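Local coordinates for alpha,alpha-trehalose-phosphate synthase (UDP-forming) (Burkholderia vietnamiensis, PDB 5TVG), which is a family 20 glycosyltransferase of the GT-B clan, modelled here as a four-chain assembly with uridine-5'-diphosphate bound, at residues A198-F203 with V228-Y233; A202-I207 with G219-H224; F284-R289 with A417-A422; D272-S277 with R319-L324. All coordinates share one frame; numbering follows the deposited sequence.

Contact 1. Residues A198-F203 with V228-Y233; sequences ADKRAF and VKVAAY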
# COMPACT_ATOMS: atom_id res chain seq x y z
N ALA A 198 0.77 25.99 -27.79
CA ALA A 198 0.54 24.55 -27.78
C ALA A 198 -0.87 24.23 -27.29
O ALA A 198 -1.55 23.37 -27.86
CB ALA A 198 1.60 23.86 -26.90
N ASP A 199 -1.34 24.94 -26.26
CA ASP A 199 -2.70 24.69 -25.76
C ASP A 199 -3.77 24.99 -26.81
O ASP A 199 -4.73 24.22 -26.98
CB ASP A 199 -2.98 25.55 -24.53
CG ASP A 199 -2.06 25.26 -23.38
OD1 ASP A 199 -1.98 24.09 -22.94
OD2 ASP A 199 -1.39 26.22 -22.93
N LYS A 200 -3.67 26.14 -27.48
CA LYS A 200 -4.73 26.47 -28.44
C LYS A 200 -4.66 25.56 -29.65
O LYS A 200 -5.70 25.21 -30.23
CB LYS A 200 -4.69 27.95 -28.81
CG LYS A 200 -3.62 28.41 -29.72
CD LYS A 200 -4.00 29.79 -30.21
CE LYS A 200 -2.84 30.50 -30.91
NZ LYS A 200 -2.76 30.16 -32.33
N ARG A 201 -3.46 25.14 -30.04
CA ARG A 201 -3.32 24.17 -31.12
C ARG A 201 -3.92 22.81 -30.77
O ARG A 201 -4.53 22.15 -31.62
CB ARG A 201 -1.84 24.00 -31.44
CG ARG A 201 -1.57 23.43 -32.81
CD ARG A 201 -0.11 23.59 -33.14
NE ARG A 201 0.14 23.40 -34.57
CZ ARG A 201 1.29 23.65 -35.18
NH1 ARG A 201 2.33 24.12 -34.50
NH2 ARG A 201 1.40 23.44 -36.48
N ALA A 202 -3.78 22.37 -29.52
CA ALA A 202 -4.41 21.10 -29.15
C ALA A 202 -5.92 21.18 -29.35
O ALA A 202 -6.54 20.26 -29.90
CB ALA A 202 -4.09 20.75 -27.69
N PHE A 203 -6.52 22.31 -28.96
CA PHE A 203 -7.95 22.50 -29.16
C PHE A 203 -8.30 22.51 -30.64
O PHE A 203 -9.24 21.81 -31.07
CB PHE A 203 -8.36 23.81 -28.52
CG PHE A 203 -9.83 24.07 -28.57
CD1 PHE A 203 -10.70 23.39 -27.72
CD2 PHE A 203 -10.35 25.02 -29.46
CE1 PHE A 203 -12.08 23.67 -27.73
CE2 PHE A 203 -11.74 25.28 -29.49
CZ PHE A 203 -12.59 24.60 -28.63
N VAL A 228 -15.64 31.03 -33.45
CA VAL A 228 -14.94 31.15 -32.19
C VAL A 228 -13.55 31.71 -32.45
O VAL A 228 -12.80 31.18 -33.28
CB VAL A 228 -14.82 29.78 -31.48
CG1 VAL A 228 -14.13 29.92 -30.12
CG2 VAL A 228 -16.18 29.11 -31.37
N LYS A 229 -13.18 32.76 -31.72
CA LYS A 229 -11.80 33.20 -31.72
C LYS A 229 -11.00 32.31 -30.77
O LYS A 229 -11.35 32.16 -29.59
CB LYS A 229 -11.71 34.67 -31.30
CG LYS A 229 -10.28 35.21 -31.31
CD LYS A 229 -10.21 36.63 -30.74
CE LYS A 229 -8.82 37.27 -30.93
NZ LYS A 229 -8.50 37.61 -32.32
N VAL A 230 -9.95 31.67 -31.29
CA VAL A 230 -9.07 30.80 -30.52
C VAL A 230 -7.72 31.49 -30.44
O VAL A 230 -7.08 31.75 -31.46
CB VAL A 230 -8.96 29.41 -31.17
CG1 VAL A 230 -7.93 28.53 -30.46
CG2 VAL A 230 -10.34 28.72 -31.12
N ALA A 231 -7.27 31.78 -29.22
CA ALA A 231 -6.08 32.60 -29.08
C ALA A 231 -5.39 32.25 -27.77
O ALA A 231 -5.97 31.61 -26.90
CB ALA A 231 -6.42 34.11 -29.14
N ALA A 232 -4.13 32.68 -27.65
CA ALA A 232 -3.35 32.48 -26.44
C ALA A 232 -3.12 33.81 -25.74
O ALA A 232 -2.77 34.81 -26.37
CB ALA A 232 -1.99 31.80 -26.75
N TYR A 233 -3.29 33.81 -24.42
CA TYR A 233 -3.05 34.97 -23.57
C TYR A 233 -2.26 34.49 -22.37
O TYR A 233 -2.84 34.25 -21.30
CB TYR A 233 -4.37 35.61 -23.09
CG TYR A 233 -5.42 35.82 -24.14
CD1 TYR A 233 -6.18 34.75 -24.61
CD2 TYR A 233 -5.74 37.10 -24.60
CE1 TYR A 233 -7.16 34.94 -25.56
CE2 TYR A 233 -6.75 37.30 -25.52
CZ TYR A 233 -7.46 36.23 -26.00
OH TYR A 233 -8.45 36.41 -26.93
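K200 and F203, one helical turn apart on helix 197-209, face V230 of strand 226-232, forming part of the helix layer of a Rossmann-like sheet domain of GT-B type. Strands 191-194 and 226-232 are parallel neighbours in the sheet, so the helix lies on a beta-alpha-beta crossover into which strands 213-216 and 220-223 are inserted. The short axes approach to 7.7 Å at an angle of 153°, as expected of a crossover helix running back along its sheet.

K200 supplies the longer side chain. Its CB rests on V230 CG1 at 3.7 Å. From there CG turns between the backbone N and the carbonyl carbon (chi1 75°), which lays the chain alongside the strand. CD then passes over the backbone, 3.7 Å from A231 CA. K200 CD also comes within 3.9 Å of A232 N, and CE lies only slightly farther from the same nitrogen. The chain bends at the last torsion, and NZ makes a long, weak ion pair with D197. The aliphatic part of the lysine thus does the packing, with no hydrogen bond between the segments.

F203 takes the other branch of the valine. Its ring also meets F194 of strand 191-194 and, edge-to-face, F167. Against V230 the approach is oblique, with CG2 of the valine 4.1 Å from F203 CE2.

Contact 2. Residues A202-I207 with G219-H224; sequences AFSDYI and GMLHAH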
# COMPACT_ATOMS: atom_id res chain seq x y z
N ALA A 202 -3.78 22.37 -29.52
CA ALA A 202 -4.41 21.10 -29.15
C ALA A 202 -5.92 21.18 -29.35
O ALA A 202 -6.54 20.26 -29.90
CB ALA A 202 -4.09 20.75 -27.69
N PHE A 203 -6.52 22.31 -28.96
CA PHE A 203 -7.95 22.50 -29.16
C PHE A 203 -8.30 22.51 -30.64
O PHE A 203 -9.24 21.81 -31.07
CB PHE A 203 -8.36 23.81 -28.52
CG PHE A 203 -9.83 24.07 -28.57
CD1 PHE A 203 -10.70 23.39 -27.72
CD2 PHE A 203 -10.35 25.02 -29.46
CE1 PHE A 203 -12.08 23.67 -27.73
CE2 PHE A 203 -11.74 25.28 -29.49
CZ PHE A 203 -12.59 24.60 -28.63
N SER A 204 -7.54 23.25 -31.45
CA SER A 204 -7.80 23.29 -32.88
C SER A 204 -7.58 21.93 -33.51
O SER A 204 -8.34 21.52 -34.39
CB SER A 204 -6.89 24.32 -33.57
OG SER A 204 -7.09 25.59 -32.99
N ASP A 205 -6.53 21.21 -33.05
CA ASP A 205 -6.25 19.88 -33.57
C ASP A 205 -7.44 18.96 -33.38
O ASP A 205 -7.83 18.23 -34.30
CB ASP A 205 -5.00 19.27 -32.89
CG ASP A 205 -3.67 19.77 -33.49
OD1 ASP A 205 -3.68 20.39 -34.58
OD2 ASP A 205 -2.60 19.54 -32.88
N TYR A 206 -8.07 19.01 -32.20
CA TYR A 206 -9.25 18.19 -31.96
C TYR A 206 -10.34 18.50 -32.98
O TYR A 206 -10.91 17.60 -33.60
CB TYR A 206 -9.76 18.40 -30.53
CG TYR A 206 -10.93 17.52 -30.16
CD1 TYR A 206 -12.23 17.87 -30.52
CD2 TYR A 206 -10.74 16.34 -29.45
CE1 TYR A 206 -13.31 17.06 -30.18
CE2 TYR A 206 -11.80 15.53 -29.10
CZ TYR A 206 -13.08 15.88 -29.47
OH TYR A 206 -14.13 15.04 -29.12
N ILE A 207 -10.64 19.78 -33.16
CA ILE A 207 -11.73 20.17 -34.06
C ILE A 207 -11.39 19.85 -35.51
O ILE A 207 -12.22 19.31 -36.25
CB ILE A 207 -12.06 21.65 -33.83
CG1 ILE A 207 -12.90 21.73 -32.54
CG2 ILE A 207 -12.74 22.26 -35.06
CD1 ILE A 207 -13.16 23.10 -32.01
N GLY A 219 -7.33 32.71 -37.36
CA GLY A 219 -7.53 32.39 -35.96
C GLY A 219 -8.96 32.12 -35.53
O GLY A 219 -9.19 31.86 -34.33
N MET A 220 -9.93 32.18 -36.45
CA MET A 220 -11.32 31.90 -36.12
C MET A 220 -11.63 30.46 -36.49
O MET A 220 -11.32 30.02 -37.60
CB MET A 220 -12.25 32.84 -36.89
CG MET A 220 -11.87 34.27 -36.68
SD MET A 220 -12.13 34.87 -35.01
CE MET A 220 -13.93 34.98 -34.96
N LEU A 221 -12.29 29.75 -35.58
CA LEU A 221 -12.71 28.38 -35.83
C LEU A 221 -14.21 28.39 -36.10
O LEU A 221 -14.96 29.07 -35.40
CB LEU A 221 -12.36 27.46 -34.67
CG LEU A 221 -11.06 26.64 -34.73
CD1 LEU A 221 -9.79 27.48 -34.63
CD2 LEU A 221 -11.06 25.62 -33.64
N HIS A 222 -14.62 27.66 -37.13
CA HIS A 222 -16.02 27.51 -37.51
C HIS A 222 -16.41 26.08 -37.15
O HIS A 222 -15.95 25.13 -37.78
CB HIS A 222 -16.21 27.78 -39.01
CG HIS A 222 -16.03 29.21 -39.39
ND1 HIS A 222 -17.02 29.96 -40.00
CD2 HIS A 222 -14.97 30.05 -39.22
CE1 HIS A 222 -16.57 31.19 -40.20
NE2 HIS A 222 -15.34 31.27 -39.73
N ALA A 223 -17.24 25.94 -36.12
CA ALA A 223 -17.60 24.62 -35.61
C ALA A 223 -18.93 24.74 -34.88
O ALA A 223 -19.25 25.80 -34.33
CB ALA A 223 -16.53 24.04 -34.67
N HIS A 224 -19.71 23.66 -34.92
CA HIS A 224 -20.99 23.59 -34.19
C HIS A 224 -21.86 24.81 -34.47
O HIS A 224 -22.48 25.38 -33.57
CB HIS A 224 -20.75 23.42 -32.69
CG HIS A 224 -20.11 22.13 -32.33
ND1 HIS A 224 -20.75 20.91 -32.45
CD2 HIS A 224 -18.88 21.85 -31.82
CE1 HIS A 224 -19.94 19.95 -32.06
NE2 HIS A 224 -18.80 20.49 -31.66
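I207 and L221 meet through torsions that bring their branches together at an oblique angle. In I207, CG1 is anti to the carbonyl carbon (chi1 -78°) and CG2 anti to the backbone N, which directs CD1 and CG2 toward L221. L221 has a less usual first torsion of -96°, well off a staggered value, and turns both methyls to the helix.

The distances show what each methyl meets. L221 CD2 sits 3.7 Å from I207 CD1, and the CG2 branch of the isoleucine touches the same methyl at 4.0 Å. The F203 ring adds an oblique approach, its CE2 4.2 Å from L221 CD2. S204 OG lies against both methyls, nearer L221 CD1 at 3.7 Å; this is van der Waals contact, and the polar need of the hydroxyl is met by K200 O one turn back. Two residues along the strand, A223 CB lies 4.2 Å from I207 CG2 and extends the apolar seam.

The axes are 10.3 Å apart and cross at 32°, a separation bridged by leucine and isoleucine side chains. Strand 220-223 lies in the mixed sheet between strands 226-232 and 213-216, antiparallel to both. Helix 197-209 packs on strands 220-223 and 226-232, F203 reaching M186 of helix 179-186, while on another side of the helix D205 forms a salt bridge to R209 of the second subunit.

Contact 3. Residues F284-R289 with A417-A422; sequences FQSFER and AQMADA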
# COMPACT_ATOMS: atom_id res chain seq x y z
N PHE A 284 12.47 15.89 -5.18
CA PHE A 284 13.22 15.47 -3.99
C PHE A 284 14.30 14.46 -4.36
O PHE A 284 15.45 14.56 -3.91
CB PHE A 284 12.27 14.85 -2.94
CG PHE A 284 11.47 15.84 -2.15
CD1 PHE A 284 11.17 17.11 -2.66
CD2 PHE A 284 10.99 15.50 -0.89
CE1 PHE A 284 10.42 18.01 -1.94
CE2 PHE A 284 10.22 16.40 -0.15
CZ PHE A 284 9.93 17.66 -0.67
N GLN A 285 13.94 13.43 -5.13
CA GLN A 285 14.92 12.40 -5.45
C GLN A 285 16.09 12.95 -6.26
O GLN A 285 17.20 12.44 -6.13
CB GLN A 285 14.24 11.24 -6.18
CG GLN A 285 13.25 10.52 -5.28
CD GLN A 285 12.42 9.50 -6.01
OE1 GLN A 285 12.27 9.56 -7.22
NE2 GLN A 285 11.85 8.55 -5.27
N SER A 286 15.87 14.00 -7.08
CA SER A 286 16.96 14.57 -7.87
C SER A 286 17.92 15.37 -7.00
O SER A 286 19.13 15.40 -7.26
CB SER A 286 16.41 15.44 -8.99
OG SER A 286 15.66 14.64 -9.90
N PHE A 287 17.39 16.06 -6.00
CA PHE A 287 18.26 16.71 -5.02
C PHE A 287 19.06 15.66 -4.25
O PHE A 287 20.24 15.86 -3.97
CB PHE A 287 17.42 17.56 -4.07
CG PHE A 287 18.22 18.30 -3.03
CD1 PHE A 287 19.05 19.35 -3.39
CD2 PHE A 287 18.16 17.92 -1.69
CE1 PHE A 287 19.79 20.04 -2.43
CE2 PHE A 287 18.89 18.60 -0.73
CZ PHE A 287 19.70 19.66 -1.10
N GLU A 288 18.43 14.55 -3.90
CA GLU A 288 19.16 13.44 -3.30
C GLU A 288 20.27 12.97 -4.25
O GLU A 288 21.43 12.81 -3.85
CB GLU A 288 18.19 12.31 -2.97
CG GLU A 288 18.88 11.06 -2.45
CD GLU A 288 17.99 9.84 -2.44
OE1 GLU A 288 16.94 9.85 -3.13
OE2 GLU A 288 18.37 8.85 -1.79
N ARG A 289 19.93 12.78 -5.53
CA ARG A 289 20.94 12.35 -6.49
C ARG A 289 22.08 13.36 -6.58
O ARG A 289 23.24 12.98 -6.62
CB ARG A 289 20.31 12.18 -7.86
CG ARG A 289 21.28 11.68 -8.92
CD ARG A 289 20.58 11.51 -10.23
NE ARG A 289 19.60 10.44 -10.15
CZ ARG A 289 19.79 9.21 -10.60
NH1 ARG A 289 20.96 8.88 -11.17
NH2 ARG A 289 18.80 8.32 -10.49
N ALA A 417 19.06 12.62 -13.38
CA ALA A 417 20.46 12.98 -13.53
C ALA A 417 20.59 14.37 -14.13
O ALA A 417 21.39 15.19 -13.66
CB ALA A 417 21.23 11.94 -14.37
N GLN A 418 19.77 14.68 -15.14
CA GLN A 418 19.83 16.04 -15.69
C GLN A 418 19.44 17.08 -14.63
O GLN A 418 20.05 18.16 -14.55
CB GLN A 418 18.93 16.19 -16.92
CG GLN A 418 19.11 17.56 -17.63
CD GLN A 418 17.98 17.92 -18.62
OE1 GLN A 418 16.87 17.38 -18.55
NE2 GLN A 418 18.28 18.82 -19.57
N MET A 419 18.41 16.78 -13.83
CA MET A 419 17.99 17.75 -12.81
C MET A 419 19.07 17.96 -11.76
O MET A 419 19.33 19.10 -11.34
CB MET A 419 16.69 17.27 -12.14
CG MET A 419 15.50 17.21 -13.09
SD MET A 419 14.04 18.10 -12.49
CE MET A 419 13.40 17.03 -11.18
N ALA A 420 19.72 16.87 -11.32
CA ALA A 420 20.80 16.96 -10.36
C ALA A 420 21.96 17.76 -10.94
O ALA A 420 22.54 18.61 -10.25
CB ALA A 420 21.29 15.55 -9.97
N ASP A 421 22.33 17.48 -12.20
CA ASP A 421 23.38 18.27 -12.86
C ASP A 421 22.98 19.75 -12.95
O ASP A 421 23.81 20.64 -12.69
CB ASP A 421 23.64 17.71 -14.26
CG ASP A 421 24.32 16.35 -14.23
OD1 ASP A 421 24.89 15.98 -13.18
OD2 ASP A 421 24.29 15.65 -15.27
N ALA A 422 21.71 20.03 -13.27
CA ALA A 422 21.25 21.42 -13.37
C ALA A 422 21.33 22.13 -12.02
O ALA A 422 21.73 23.29 -11.95
CB ALA A 422 19.82 21.47 -13.92
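The guanidinium of R289 stands obliquely to A417 N, presenting neither a clear face nor an edge to it, and no hydrogen bond joins the two. On the sheet side of the same helix the F287 ring meets F303 edge-to-face. Here helices 280-293 and 416-428 pack across one another on the six-stranded parallel sheet of the Rossmann-like C-terminal domain of the GT-B fold.

Their local axes come within 8.0 Å at a crossing angle of -63°. Small residues occupy the crossing: the CA atoms of S286 and A420 are 5.2 Å apart, and A420 CB lies 3.5 Å from S286 O. One turn on from S286, R289 reaches over the second helix. With CG anti to the backbone N, its chain passes the methyl of A420. R289 CD comes to 3.6 Å from A417 CA, a contact made by methylenes rather than charge.

Beyond the crossing, M419 is bent at chi2 and chi3, and its side chain also touches V411 of strand 409-411. Its CB and CE both touch S286. That serine's hydroxyl is hydrogen-bonded to E282 O in its own helix. S286 OG also lies in van der Waals contact with M419 CE, at 3.5 Å.

Contact 4. Residues D272-S277 with R319-L324; sequences DRLDYS and RIRETL. With UDP (uridine-5'-diphosphate), chain I.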
# COMPACT_ATOMS: atom_id res chain seq x y z
N ASP A 272 5.15 25.22 -3.84
CA ASP A 272 4.19 24.49 -4.68
C ASP A 272 3.01 24.05 -3.82
O ASP A 272 3.21 23.57 -2.71
CB ASP A 272 4.80 23.21 -5.30
CG ASP A 272 6.08 23.45 -6.09
OD1 ASP A 272 7.11 23.81 -5.48
OD2 ASP A 272 6.07 23.23 -7.32
N ARG A 273 1.79 24.13 -4.37
CA ARG A 273 0.72 23.30 -3.79
C ARG A 273 1.14 21.83 -3.87
O ARG A 273 1.91 21.42 -4.75
CB ARG A 273 -0.62 23.48 -4.52
CG ARG A 273 -1.35 24.84 -4.36
CD ARG A 273 -2.65 24.89 -5.24
NE ARG A 273 -2.32 24.65 -6.65
CZ ARG A 273 -2.60 23.52 -7.32
NH1 ARG A 273 -3.25 22.52 -6.72
NH2 ARG A 273 -2.19 23.39 -8.59
N LEU A 274 0.68 21.04 -2.93
CA LEU A 274 1.05 19.63 -2.90
C LEU A 274 0.18 18.85 -3.90
O LEU A 274 -0.68 18.04 -3.55
CB LEU A 274 0.96 19.10 -1.48
CG LEU A 274 2.11 18.14 -1.07
CD1 LEU A 274 2.00 17.78 0.41
CD2 LEU A 274 2.11 16.87 -1.93
N ASP A 275 0.43 19.12 -5.18
CA ASP A 275 -0.30 18.54 -6.30
C ASP A 275 0.60 17.53 -7.01
O ASP A 275 1.82 17.72 -7.08
CB ASP A 275 -0.75 19.66 -7.28
CG ASP A 275 -1.89 19.23 -8.20
OD1 ASP A 275 -1.69 18.28 -8.99
OD2 ASP A 275 -3.01 19.84 -8.12
N TYR A 276 0.01 16.47 -7.56
CA TYR A 276 0.87 15.57 -8.35
C TYR A 276 1.35 16.21 -9.66
O TYR A 276 2.26 15.66 -10.32
CB TYR A 276 0.16 14.25 -8.63
CG TYR A 276 -1.27 14.40 -9.13
CD1 TYR A 276 -1.54 14.73 -10.46
CD2 TYR A 276 -2.35 14.14 -8.29
CE1 TYR A 276 -2.83 14.82 -10.93
CE2 TYR A 276 -3.66 14.24 -8.74
CZ TYR A 276 -3.90 14.59 -10.06
OH TYR A 276 -5.19 14.67 -10.53
N SER A 277 0.76 17.33 -10.07
CA SER A 277 1.27 17.99 -11.26
C SER A 277 2.64 18.63 -11.02
O SER A 277 3.35 18.94 -11.98
CB SER A 277 0.28 19.06 -11.71
OG SER A 277 0.25 20.09 -10.74
N ARG A 319 -2.61 10.13 -1.66
CA ARG A 319 -1.54 9.20 -2.01
C ARG A 319 -0.24 9.94 -2.36
O ARG A 319 0.83 9.57 -1.87
CB ARG A 319 -1.97 8.28 -3.15
N ILE A 320 -0.30 11.00 -3.19
CA ILE A 320 0.95 11.68 -3.56
C ILE A 320 1.59 12.31 -2.33
O ILE A 320 2.82 12.27 -2.16
CB ILE A 320 0.73 12.72 -4.68
CG1 ILE A 320 2.07 13.35 -5.11
CG2 ILE A 320 -0.09 13.91 -4.23
CD1 ILE A 320 3.15 12.34 -5.61
N ARG A 321 0.76 12.81 -1.41
CA ARG A 321 1.29 13.37 -0.17
C ARG A 321 1.99 12.31 0.66
O ARG A 321 3.08 12.54 1.20
CB ARG A 321 0.15 13.99 0.65
CG ARG A 321 0.57 14.51 2.00
CD ARG A 321 -0.55 15.32 2.63
NE ARG A 321 -0.12 15.83 3.91
CZ ARG A 321 -0.87 16.57 4.73
NH1 ARG A 321 -2.12 16.91 4.41
NH2 ARG A 321 -0.35 16.96 5.89
N GLU A 322 1.37 11.13 0.80
CA GLU A 322 2.01 10.05 1.56
C GLU A 322 3.33 9.65 0.94
O GLU A 322 4.33 9.46 1.64
CB GLU A 322 1.09 8.83 1.65
CG GLU A 322 -0.21 9.06 2.38
CD GLU A 322 -1.17 7.88 2.29
OE1 GLU A 322 -0.72 6.77 1.92
OE2 GLU A 322 -2.37 8.07 2.60
N THR A 323 3.37 9.52 -0.39
CA THR A 323 4.62 9.16 -1.06
C THR A 323 5.70 10.20 -0.81
O THR A 323 6.85 9.85 -0.53
CB THR A 323 4.39 8.99 -2.56
OG1 THR A 323 3.38 8.00 -2.77
CG2 THR A 323 5.67 8.55 -3.25
N LEU A 324 5.34 11.49 -0.85
CA LEU A 324 6.32 12.56 -0.65
C LEU A 324 6.83 12.57 0.79
O LEU A 324 8.02 12.81 1.02
CB LEU A 324 5.71 13.92 -1.01
CG LEU A 324 6.65 15.14 -1.02
CD1 LEU A 324 7.76 15.05 -2.14
CD2 LEU A 324 5.86 16.47 -1.13
N1 UDP I . 1.18 30.90 -3.42
C2 UDP I . 1.11 31.62 -2.24
N3 UDP I . 1.36 30.90 -1.10
C4 UDP I . 1.65 29.55 -1.02
C5 UDP I . 1.70 28.87 -2.29
C6 UDP I . 1.45 29.55 -3.42
O2 UDP I . 0.88 32.82 -2.21
O4 UDP I . 1.84 29.04 0.11
C1' UDP I . 0.91 31.64 -4.68
C2' UDP I . 2.11 31.92 -5.58
O2' UDP I . 2.67 33.16 -5.19
C3' UDP I . 1.44 32.06 -6.94
C4' UDP I . 0.31 31.04 -6.85
O4' UDP I . -0.00 30.90 -5.45
O3' UDP I . 0.98 33.37 -7.25
C5' UDP I . 0.73 29.69 -7.36
O5' UDP I . 0.30 29.70 -8.72
PA UDP I . 1.07 28.88 -9.82
O1A UDP I . 0.62 29.45 -11.12
O2A UDP I . 2.56 28.85 -9.55
O3A UDP I . 0.52 27.39 -9.66
PB UDP I . -0.93 26.95 -9.18
O1B UDP I . -1.86 28.00 -9.79
O2B UDP I . -1.22 25.70 -9.99
O3B UDP I . -1.00 26.78 -7.70
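L274 projects from the loop 272-277 onto helix 315-335 and lies at about a right angle to the R321 side chain, but obliquely to L324. Its CD1 touches the aliphatic part of the arginine, 3.9 Å from R321 CG. The other methyl, L274 CD2, turns to the leucine one turn later, 3.9 Å from L324 CD2, and also borders I320 CG2. R321 keeps CG anti to the backbone N and runs extended to NE; NE makes a salt bridge with E325, and the methylenes CG and CD lie against L274 CD1. Next to this, Y276 offers CB, 4.1 Å from I320 CG1, while its ring leads away and has D275 OD1 above one face, offset toward the rim.

L274 is the centre of an inverse gamma turn; R273 before it reaches the ligand, and D275 after it braces R273. R273 presents its guanidinium edge to the terminal phosphate of uridine-5'-diphosphate. R273 NE donates to UDP O3B at 2.7 Å and 169°, and NH2 to UDP O2B at 2.9 Å and 164°, a nearly straight two-pronged grip. In a salt bridge of 3.0 Å, D275 OD2 receives R273 NH1 on its anti lone pair, tilted 16° from the guanidinium plane; NH1 also bonds T310 OG1. This second-shell carboxylate would help fix the rotation of the arginine. D275 OD1 accepts from S277 N at 2.8 Å, making an Asx turn.

In the fold, the loop joins strand 266-271 to helix 280-293. Helix 315-335 packs against it, with L324 also touching L280 of helix 280-293 and Y345 of strand 343-346, while W95 of helix 79-98 bonds D275 from the other domain.

How the contacts relate
From the N terminus, contact 1 opens first, on helix 197-209, and contact 2 begins on the same helix, sharing A202 and F203. Contact 2 closes first, at strand 220-223; contact 1 closes at the next strand, 226-232, so one loop nests within the other. The two strands are sheet neighbours, with V228 O and L221 N 2.8 Å apart, a probable hydrogen bond. Both contacts close before contact 4 opens at 272-277. Contact 3 then starts at 284-289, before 319-324 closes contact 4, and ends at 417-422: these loops cross. They touch where F284 packs on L324, and together tie helices 280-293, 315-335 and 416-428. Contacts 1 and 4 have centres about 29 Å apart.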